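Local coordinates for helix-turn-helix domain-containing protein (Shewanella amazonensis SB2B, PDB 3KE2) that is of unknown function but carries a winged helix-turn-helix domain, consistent with a role in DNA binding, and assembles as two chains, at residues Lys17-Lys22 / Ala58-Glu63; Lys22-His27 / Glu97-Leu102; Asp52-Phe57 / Gly76-Arg81. All coordinates share one frame; numbering follows the deposited sequence. Where two conformers were deposited one is given.

Contact 1. Residues Lys17-Lys22 / Ala58-Glu63; sequences KAFLRK and ADIGIE
Phe19 and Ile60 are brought together by two different first torsions: Phe19 has CG anti to the backbone N (chi1 175°), beside the carbonyl carbon, whereas Ile60 sets CG1 between its backbone N and carbonyl carbon (chi1 65°), with CG2 anti to the carbonyl carbon. The pair joins two parts of the winged helix-turn-helix domain, the long helix 14-31 and the loop that leads from helix 47-55 into strand 63-67. Phe19 CB does not point straight at the loop, but its ring reaches across to it, so that CE1 lies 4.0 Å from Ile60 CD1. The other branch of the isoleucine also meets the ring, CG2 lying 4.2 Å from Phe19 CD1. Approach to the ring is oblique, so the evidence supports apolar packing rather than a defined stack. Lys22, about one helical turn on, contributes the base of its side chain: CB is 4.0 Å from Ile60 CD1, so this one methyl touches both the phenyl ring and a methylene. The lysine amine is engaged elsewhere, in a hydrogen bond to Ser56 OG, and Lys22 NZ stands 5.7 Å from Asp59 OD2, where opposite charges probably attract only at a distance.

The second subunit completes the setting. Ile60 packs on Phe19 of that subunit, Phe19 packs on its Asp59, and Asp59 OD1 is hydrogen-bonded to Ser13 OG of the second subunit, so the contact belongs to the dimer interface as well as to the fold. After Ile60 the chain turns at Gly61, whose phi is +81°, a backbone region glycine enters readily, and the turn is closed by Gly61 N donating to Ala58 O at 3.1 Å.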
loop_
_atom_site.group_PDB
_atom_site.type_symbol
_atom_site.label_atom_id
_atom_site.label_comp_id
_atom_site.label_asym_id
_atom_site.label_seq_id
_atom_site.Cartn_x
_atom_site.Cartn_y
_atom_site.Cartn_z
ATOM N N LYS A 17 3.148 8.048 5.553
ATOM C CA LYS A 17 4.170 8.811 4.858
ATOM C C LYS A 17 5.088 7.805 4.179
ATOM O O LYS A 17 5.364 7.918 2.989
ATOM C CB LYS A 17 4.920 9.745 5.844
ATOM C CG LYS A 17 5.829 10.817 5.189
ATOM C CD LYS A 17 6.555 11.721 6.218
ATOM C CE LYS A 17 7.460 12.763 5.507
ATOM N NZ LYS A 17 8.307 13.580 6.440
ATOM N N ALA A 18 5.497 6.780 4.930
ATOM C CA ALA A 18 6.391 5.732 4.413
ATOM C C ALA A 18 5.784 4.975 3.260
ATOM O O ALA A 18 6.492 4.518 2.385
ATOM C CB ALA A 18 6.796 4.749 5.531
ATOM N N PHE A 19 4.475 4.812 3.274
ATOM C CA PHE A 19 3.762 4.115 2.204
ATOM C C PHE A 19 3.752 4.964 0.938
ATOM O O PHE A 19 4.068 4.487 -0.136
ATOM C CB PHE A 19 2.331 3.769 2.680
ATOM C CG PHE A 19 1.441 3.152 1.618
ATOM C CD1 PHE A 19 1.528 1.804 1.316
ATOM C CD2 PHE A 19 0.478 3.928 0.957
ATOM C CE1 PHE A 19 0.717 1.252 0.344
ATOM C CE2 PHE A 19 -0.335 3.375 0.000
ATOM C CZ PHE A 19 -0.214 2.040 -0.313
ATOM N N LEU A 20 3.394 6.229 1.068
ATOM C CA LEU A 20 3.362 7.104 -0.083
ATOM C C LEU A 20 4.770 7.260 -0.700
ATOM O O LEU A 20 4.903 7.506 -1.906
ATOM C CB LEU A 20 2.773 8.466 0.296
ATOM C CG LEU A 20 1.293 8.504 0.716
ATOM C CD1 LEU A 20 0.974 9.865 1.270
ATOM C CD2 LEU A 20 0.338 8.150 -0.428
ATOM N N ARG A 21 5.813 7.120 0.125
ATOM C CA ARG A 21 7.189 7.203 -0.338
ATOM C C ARG A 21 7.432 6.078 -1.314
ATOM O O ARG A 21 8.031 6.258 -2.371
ATOM C CB ARG A 21 8.173 7.094 0.846
ATOM C CG ARG A 21 9.687 7.174 0.470
ATOM C CD ARG A 21 10.642 7.088 1.704
ATOM N NE ARG A 21 10.321 8.062 2.755
ATOM C CZ ARG A 21 9.803 7.743 3.937
ATOM N NH1 ARG A 21 9.620 6.473 4.242
ATOM N NH2 ARG A 21 9.527 8.681 4.833
ATOM N N LYS A 22 6.950 4.888 -0.952
ATOM C CA LYS A 22 7.162 3.734 -1.818
ATOM C C LYS A 22 6.389 3.942 -3.101
ATOM O O LYS A 22 6.914 3.660 -4.169
ATOM C CB LYS A 22 6.774 2.401 -1.145
ATOM C CG LYS A 22 7.388 2.176 0.268
ATOM C CD LYS A 22 6.985 0.807 0.886
ATOM C CE LYS A 22 6.919 0.825 2.455
ATOM N NZ LYS A 22 8.150 1.268 3.150
ATOM N N ALA A 58 8.460 -5.110 -1.744
ATOM C CA ALA A 58 7.895 -6.451 -1.654
ATOM C C ALA A 58 6.816 -6.498 -0.562
ATOM O O ALA A 58 5.838 -7.237 -0.698
ATOM C CB ALA A 58 8.987 -7.465 -1.395
ATOM N N ASP A 59 6.984 -5.699 0.505
ATOM C CA ASP A 59 6.008 -5.638 1.607
ATOM C C ASP A 59 4.611 -5.244 1.135
ATOM O O ASP A 59 3.617 -5.633 1.752
ATOM C CB ASP A 59 6.428 -4.634 2.713
ATOM C CG ASP A 59 7.653 -5.097 3.549
ATOM O OD1 ASP A 59 8.119 -6.254 3.376
ATOM O OD2 ASP A 59 8.119 -4.294 4.408
ATOM N N ILE A 60 4.525 -4.461 0.064
ATOM C CA ILE A 60 3.227 -4.021 -0.438
ATOM C C ILE A 60 2.912 -4.612 -1.810
ATOM O O ILE A 60 2.030 -4.133 -2.501
ATOM C CB ILE A 60 3.118 -2.461 -0.431
ATOM C CG1 ILE A 60 4.104 -1.784 -1.394
ATOM C CG2 ILE A 60 3.312 -1.949 1.028
ATOM C CD1 ILE A 60 3.788 -0.272 -1.680
ATOM N N GLY A 61 3.633 -5.662 -2.197
ATOM C CA GLY A 61 3.384 -6.355 -3.481
ATOM C C GLY A 61 3.939 -5.785 -4.780
ATOM O O GLY A 61 3.527 -6.203 -5.858
ATOM N N ILE A 62 4.828 -4.804 -4.683
ATOM C CA ILE A 62 5.458 -4.221 -5.869
ATOM C C ILE A 62 6.777 -4.970 -6.064
ATOM O O ILE A 62 7.662 -4.936 -5.185
ATOM C CB ILE A 62 5.709 -2.711 -5.740
ATOM C CG1 ILE A 62 4.390 -1.967 -5.517
ATOM C CG2 ILE A 62 6.369 -2.181 -6.974
ATOM C CD1 ILE A 62 4.517 -0.429 -5.344
ATOM N N GLU A 63 6.891 -5.692 -7.178
ATOM C CA GLU A 63 8.113 -6.422 -7.488
ATOM C C GLU A 63 8.954 -5.528 -8.377
ATOM O O GLU A 63 8.510 -5.132 -9.459
ATOM C CB GLU A 63 7.796 -7.728 -8.180
ATOM C CG GLU A 63 6.855 -8.624 -7.329
ATOM C CD GLU A 63 6.366 -9.881 -8.059
ATOM O OE1 GLU A 63 6.759 -10.093 -9.250
ATOM O OE2 GLU A 63 5.578 -10.645 -7.429
#

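Contact 2. Residues Lys22-His27 / Glu97-Leu102; sequences KLYLAH and EVKSLL
The phenol oxygen of Tyr24 is bordered by two methylenes of Lys99, with OH 3.5 Å from CG and 3.6 Å from CD of that lysine. These are van der Waals contacts, not hydrogen bonds. Lys99 runs extended beyond CG, so its alkyl chain crosses the phenol end obliquely and carries the amine away from helix 22-27. Tyr24 gets there by holding CG anti to the backbone N (chi1 -174°), and its side chain then reaches across to segment 97-102, the segment axes approaching to 10.6 Å. Nearer the backbone, Leu102 CD1 lies 3.6 Å from Tyr24 CB and 3.9 Å from Tyr24 CG, while Val98 CG1 makes a more distant apolar contact, 4.2 Å from Tyr24 CB. One aromatic residue thus meets three residues placed i, i+1 and i+4 on the opposing helix. With an alanine here the ring and hydroxyl are gone, which would probably open a gap beside the Lys99 methylenes and Leu102 CD1 and leave the lysine chain freer to move. The N-to-C directions of segments 22-27 and 97-102 make an angle of 124°, so these segments run roughly counter to each other, well short of antiparallel. Helix 14-31 and helix 88-102 meet further through Leu20 on Val98 and His27 on Val95, while Leu25 faces Leu50 and Ala53 of helix 47-55.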
loop_
_atom_site.group_PDB
_atom_site.type_symbol
_atom_site.label_atom_id
_atom_site.label_comp_id
_atom_site.label_asym_id
_atom_site.label_seq_id
_atom_site.Cartn_x
_atom_site.Cartn_y
_atom_site.Cartn_z
ATOM N N LYS A 22 6.950 4.888 -0.952
ATOM C CA LYS A 22 7.162 3.734 -1.818
ATOM C C LYS A 22 6.389 3.942 -3.101
ATOM O O LYS A 22 6.914 3.660 -4.169
ATOM C CB LYS A 22 6.774 2.401 -1.145
ATOM C CG LYS A 22 7.388 2.176 0.268
ATOM C CD LYS A 22 6.985 0.807 0.886
ATOM C CE LYS A 22 6.919 0.825 2.455
ATOM N NZ LYS A 22 8.150 1.268 3.150
ATOM N N LEU A 23 5.164 4.457 -3.027
ATOM C CA LEU A 23 4.384 4.664 -4.265
ATOM C C LEU A 23 4.974 5.721 -5.164
ATOM O O LEU A 23 4.888 5.621 -6.399
ATOM C CB LEU A 23 2.923 5.015 -3.979
ATOM C CG LEU A 23 1.901 3.893 -3.859
ATOM C CD1 LEU A 23 2.413 2.711 -3.129
ATOM C CD2 LEU A 23 0.660 4.479 -3.175
ATOM N N TYR A 24 5.566 6.737 -4.540
ATOM C CA TYR A 24 6.165 7.849 -5.275
ATOM C C TYR A 24 7.406 7.370 -6.009
ATOM O O TYR A 24 7.606 7.695 -7.203
ATOM C CB TYR A 24 6.505 9.017 -4.347
ATOM C CG TYR A 24 6.999 10.226 -5.093
ATOM C CD1 TYR A 24 6.133 11.001 -5.852
ATOM C CD2 TYR A 24 8.317 10.605 -5.037
ATOM C CE1 TYR A 24 6.589 12.128 -6.559
ATOM C CE2 TYR A 24 8.777 11.716 -5.733
ATOM C CZ TYR A 24 7.910 12.473 -6.493
ATOM O OH TYR A 24 8.391 13.585 -7.170
ATOM N N LEU A 25 8.247 6.612 -5.309
ATOM C CA LEU A 25 9.450 6.084 -5.953
ATOM C C LEU A 25 9.042 5.198 -7.135
ATOM O O LEU A 25 9.539 5.349 -8.257
ATOM C CB LEU A 25 10.306 5.309 -4.974
ATOM C CG LEU A 25 11.059 6.137 -3.977
ATOM C CD1 LEU A 25 11.909 5.225 -3.124
ATOM C CD2 LEU A 25 11.904 7.102 -4.746
ATOM N N ALA A 26 8.089 4.316 -6.879
ATOM C CA ALA A 26 7.629 3.416 -7.898
ATOM C C ALA A 26 7.137 4.198 -9.105
ATOM O O ALA A 26 7.350 3.783 -10.234
ATOM C CB ALA A 26 6.526 2.522 -7.345
ATOM N N HIS A 27 6.462 5.316 -8.874
ATOM C CA HIS A 27 5.968 6.154 -9.985
ATOM C C HIS A 27 7.157 6.729 -10.757
ATOM O O HIS A 27 7.189 6.656 -11.969
ATOM C CB HIS A 27 5.025 7.244 -9.440
ATOM C CG HIS A 27 4.596 8.277 -10.437
ATOM N ND1 HIS A 27 3.465 8.138 -11.221
ATOM C CD2 HIS A 27 5.105 9.503 -10.723
ATOM C CE1 HIS A 27 3.315 9.221 -11.969
ATOM N NE2 HIS A 27 4.295 10.066 -11.683
ATOM N N GLU A 97 0.312 16.453 -4.857
ATOM C CA GLU A 97 -0.091 16.360 -3.461
ATOM C C GLU A 97 0.923 15.540 -2.623
ATOM O O GLU A 97 1.407 15.977 -1.553
ATOM C CB GLU A 97 -1.494 15.741 -3.415
ATOM C CG GLU A 97 -2.164 15.727 -2.058
ATOM C CD GLU A 97 -3.532 15.009 -2.082
ATOM O OE1 GLU A 97 -3.897 14.392 -3.120
ATOM O OE2 GLU A 97 -4.242 15.069 -1.054
ATOM N N VAL A 98 1.260 14.366 -3.151
ATOM C CA VAL A 98 2.192 13.445 -2.505
ATOM C C VAL A 98 3.617 13.987 -2.422
ATOM O O VAL A 98 4.294 13.830 -1.401
ATOM C CB VAL A 98 2.213 12.117 -3.264
ATOM C CG1 VAL A 98 3.286 11.198 -2.704
ATOM C CG2 VAL A 98 0.827 11.473 -3.220
ATOM N N LYS A 99 4.066 14.613 -3.508
ATOM C CA LYS A 99 5.408 15.181 -3.585
ATOM C C LYS A 99 5.586 16.242 -2.483
ATOM O O LYS A 99 6.634 16.307 -1.822
ATOM C CB LYS A 99 5.657 15.761 -4.977
ATOM C CG LYS A 99 7.096 16.211 -5.222
ATOM C CD LYS A 99 7.224 16.968 -6.558
ATOM C CE LYS A 99 8.560 17.707 -6.672
ATOM N NZ LYS A 99 8.587 18.612 -7.845
ATOM N N SER A 100 4.560 17.061 -2.275
ATOM C CA SER A 100 4.596 18.050 -1.213
ATOM C C SER A 100 4.722 17.377 0.168
ATOM O O SER A 100 5.687 17.611 0.895
ATOM C CB SER A 100 3.345 18.912 -1.246
ATOM O OG SER A 100 3.361 19.820 -0.160
ATOM N N LEU A 101 3.757 16.527 0.508
ATOM C CA LEU A 101 3.760 15.839 1.806
ATOM C C LEU A 101 5.101 15.177 2.128
ATOM O O LEU A 101 5.535 15.197 3.266
ATOM C CB LEU A 101 2.672 14.770 1.841
ATOM C CG LEU A 101 1.213 15.196 1.689
ATOM C CD1 LEU A 101 0.359 13.956 1.442
ATOM C CD2 LEU A 101 0.731 16.007 2.911
ATOM N N LEU A 102 5.743 14.574 1.121
ATOM C CA LEU A 102 7.035 13.881 1.321
ATOM C C LEU A 102 8.223 14.828 1.442
ATOM O O LEU A 102 9.309 14.402 1.849
ATOM C CB LEU A 102 7.303 12.879 0.182
ATOM C CG LEU A 102 6.511 11.557 0.140
ATOM C CD1 LEU A 102 6.605 10.895 -1.239
ATOM C CD2 LEU A 102 6.976 10.594 1.247
#

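Contact 3. Residues Asp52-Phe57 / Gly76-Arg81; sequences DAIASF and GYYRIR
Ile54 and Tyr78 form the close part of this contact, while Phe57 and Ile80 meet more loosely. Ile54 CD1 lies over one face of the Tyr78 ring, 4.0 Å from its centroid and 23° off the ring normal, which meets the description of a CH-pi interaction. The methyl is offset toward the rim at the phenol end, with CZ the nearest ring atom to Ile54 CD1 at 3.6 Å. With CG1 anti to the carbonyl carbon (chi1 -69°), Ile54 sends CD1 over the ring, and CG2 adds a contact 4.0 Å from Tyr78 CE1. By contrast, Ile80, itself partly exposed, brings CD1 only to the edge of the Phe57 ring, near its plane, at 4.4 Å from CE2.

In the winged helix-turn-helix fold, this joins the end of helix 47-55 to the second strand of the wing hairpin. Val64 of the first strand touches Ile54, Phe57 and Tyr78, and Phe66 meets Tyr78 edge-to-face. A nitrate ion, probably from the crystallisation liquor, lies about 4 Å from the Tyr78 side chain.

Where the helix ends, Ala53 O accepts two bonds from Ser56, from OG at 2.9 Å and from N at 3.0 Å, both from the same face of the carbonyl plane, with OG tilted 26° out of it. Ser56 OG also hydrogen-bonds Lys22 NZ of helix 14-31. These polar bonds lie within the helix end and toward helix 14-31, none of them across to the strand. Since carbon-rich surfaces meet across the contact, its hold is probably hydrophobic burial and dispersion, with the CH-pi contact to Tyr78.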
loop_
_atom_site.group_PDB
_atom_site.type_symbol
_atom_site.label_atom_id
_atom_site.label_comp_id
_atom_site.label_asym_id
_atom_site.label_seq_id
_atom_site.Cartn_x
_atom_site.Cartn_y
_atom_site.Cartn_z
ATOM N N ASP A 52 16.391 1.305 1.539
ATOM C CA ASP A 52 15.403 0.775 2.488
ATOM C C ASP A 52 13.996 0.853 1.947
ATOM O O ASP A 52 13.202 -0.043 2.185
ATOM C CB ASP A 52 15.448 1.495 3.863
ATOM C CG ASP A 52 16.745 1.232 4.661
ATOM O OD1 ASP A 52 17.737 0.682 4.133
ATOM O OD2 ASP A 52 16.775 1.618 5.843
ATOM N N ALA A 53 13.662 1.928 1.248
ATOM C CA ALA A 53 12.305 2.049 0.697
ATOM C C ALA A 53 12.123 0.982 -0.362
ATOM O O ALA A 53 11.163 0.209 -0.329
ATOM C CB ALA A 53 12.073 3.404 0.117
ATOM N N ILE A 54 13.087 0.917 -1.274
ATOM C CA ILE A 54 13.076 -0.066 -2.354
ATOM C C ILE A 54 13.087 -1.469 -1.769
ATOM O O ILE A 54 12.365 -2.359 -2.234
ATOM C CB ILE A 54 14.259 0.136 -3.291
ATOM C CG1 ILE A 54 14.070 1.439 -4.059
ATOM C CG2 ILE A 54 14.364 -0.992 -4.260
ATOM C CD1 ILE A 54 15.292 1.862 -4.858
ATOM N N ALA A 55 13.864 -1.662 -0.716
ATOM C CA ALA A 55 13.925 -2.969 -0.087
ATOM C C ALA A 55 12.559 -3.418 0.376
ATOM O O ALA A 55 12.281 -4.599 0.355
ATOM C CB ALA A 55 14.906 -2.969 1.101
ATOM N N SER A 56 11.699 -2.487 0.776
ATOM C CA SER A 56 10.382 -2.861 1.288
ATOM C C SER A 56 9.219 -2.831 0.253
ATOM O O SER A 56 8.067 -2.972 0.627
ATOM C CB SER A 56 10.041 -1.992 2.525
ATOM O OG SER A 56 9.960 -0.616 2.172
ATOM N N PHE A 57 9.497 -2.665 -1.030
ATOM C CA PHE A 57 8.409 -2.703 -2.022
ATOM C C PHE A 57 7.692 -4.047 -1.951
ATOM O O PHE A 57 6.474 -4.123 -2.095
ATOM C CB PHE A 57 8.930 -2.477 -3.448
ATOM C CG PHE A 57 9.158 -1.031 -3.827
ATOM C CD1 PHE A 57 9.430 -0.063 -2.889
ATOM C CD2 PHE A 57 9.268 -0.687 -5.175
ATOM C CE1 PHE A 57 9.675 1.246 -3.275
ATOM C CE2 PHE A 57 9.554 0.630 -5.570
ATOM C CZ PHE A 57 9.752 1.582 -4.624
ATOM N N GLY A 76 23.002 0.085 -14.179
ATOM C CA GLY A 76 21.675 -0.443 -14.387
ATOM C C GLY A 76 20.595 0.552 -14.034
ATOM O O GLY A 76 20.874 1.684 -13.660
ATOM N N TYR A 77 19.355 0.112 -14.142
ATOM C CA TYR A 77 18.231 0.942 -13.790
ATOM C C TYR A 77 17.142 0.061 -13.204
ATOM O O TYR A 77 17.078 -1.117 -13.480
ATOM C CB TYR A 77 17.729 1.713 -15.002
ATOM C CG TYR A 77 17.169 0.860 -16.111
ATOM C CD1 TYR A 77 17.987 0.359 -17.128
ATOM C CD2 TYR A 77 15.816 0.565 -16.154
ATOM C CE1 TYR A 77 17.457 -0.441 -18.152
ATOM C CE2 TYR A 77 15.277 -0.218 -17.165
ATOM C CZ TYR A 77 16.097 -0.713 -18.163
ATOM O OH TYR A 77 15.525 -1.472 -19.156
ATOM N N TYR A 78 16.318 0.626 -12.350
ATOM C CA TYR A 78 15.247 -0.127 -11.754
ATOM C C TYR A 78 14.041 -0.203 -12.681
ATOM O O TYR A 78 13.767 0.708 -13.444
ATOM C CB TYR A 78 14.820 0.519 -10.437
ATOM C CG TYR A 78 15.831 0.444 -9.303
ATOM C CD1 TYR A 78 15.903 -0.680 -8.486
ATOM C CD2 TYR A 78 16.683 1.519 -9.009
ATOM C CE1 TYR A 78 16.803 -0.739 -7.423
ATOM C CE2 TYR A 78 17.611 1.456 -7.933
ATOM C CZ TYR A 78 17.651 0.323 -7.151
ATOM O OH TYR A 78 18.545 0.224 -6.092
ATOM N N ARG A 79 13.336 -1.315 -12.608
ATOM C CA ARG A 79 12.122 -1.527 -13.363
ATOM C C ARG A 79 11.093 -2.229 -12.493
ATOM O O ARG A 79 11.444 -3.122 -11.715
ATOM C CB ARG A 79 12.363 -2.371 -14.600
ATOM C CG ARG A 79 11.083 -2.706 -15.349
ATOM C CD ARG A 79 11.377 -3.160 -16.751
ATOM N NE ARG A 79 12.231 -4.331 -16.721
ATOM C CZ ARG A 79 13.042 -4.723 -17.712
ATOM N NH1 ARG A 79 13.187 -4.026 -18.844
ATOM N NH2 ARG A 79 13.760 -5.811 -17.537
ATOM N N ILE A 80 9.828 -1.848 -12.645
ATOM C CA ILE A 80 8.753 -2.455 -11.905
ATOM C C ILE A 80 8.325 -3.691 -12.669
ATOM O O ILE A 80 7.841 -3.576 -13.806
ATOM C CB ILE A 80 7.569 -1.482 -11.761
ATOM C CG1 ILE A 80 8.034 -0.181 -11.083
ATOM C CG2 ILE A 80 6.441 -2.116 -11.000
ATOM C CD1 ILE A 80 8.686 -0.370 -9.785
ATOM N N ARG A 81 8.539 -4.874 -12.072
ATOM C CA ARG A 81 8.147 -6.149 -12.699
ATOM C C ARG A 81 6.643 -6.244 -12.650
ATOM O O ARG A 81 6.006 -6.616 -13.629
ATOM C CB ARG A 81 8.775 -7.364 -12.007
ATOM C CG ARG A 81 8.285 -8.726 -12.569
ATOM C CD ARG A 81 8.923 -9.945 -11.869
ATOM N NE ARG A 81 8.377 -11.212 -12.374
ATOM C CZ ARG A 81 8.918 -11.930 -13.352
ATOM N NH1 ARG A 81 10.035 -11.529 -13.934
ATOM N NH2 ARG A 81 8.341 -13.052 -13.742
#

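In the fold
Helix 14-31 carries contacts 1 and 2, whose centres are 10 Å apart and which share Lys22. They also touch directly: Ile60 CD1 lies 3.6 Å from Leu23 CD1. Lys22 extends the connection to contact 3, its NZ 2.8 Å from Ser56 OG (probable hydrogen bond) and its O 3.5 Å from Phe57 CZ. Contacts 2 and 3, centred 14 Å apart on opposite sides of the chain's centre, meet through Leu25 CD1 and Ala53 CB at 3.7 Å. Together they place helix 14-31 between helix 88-102 and the helix-to-wing region. Contact 1 bears most on the second subunit, contact 2 reaching it through Leu23, while contact 3 has Tyr78 about 4 Å from the nitrate.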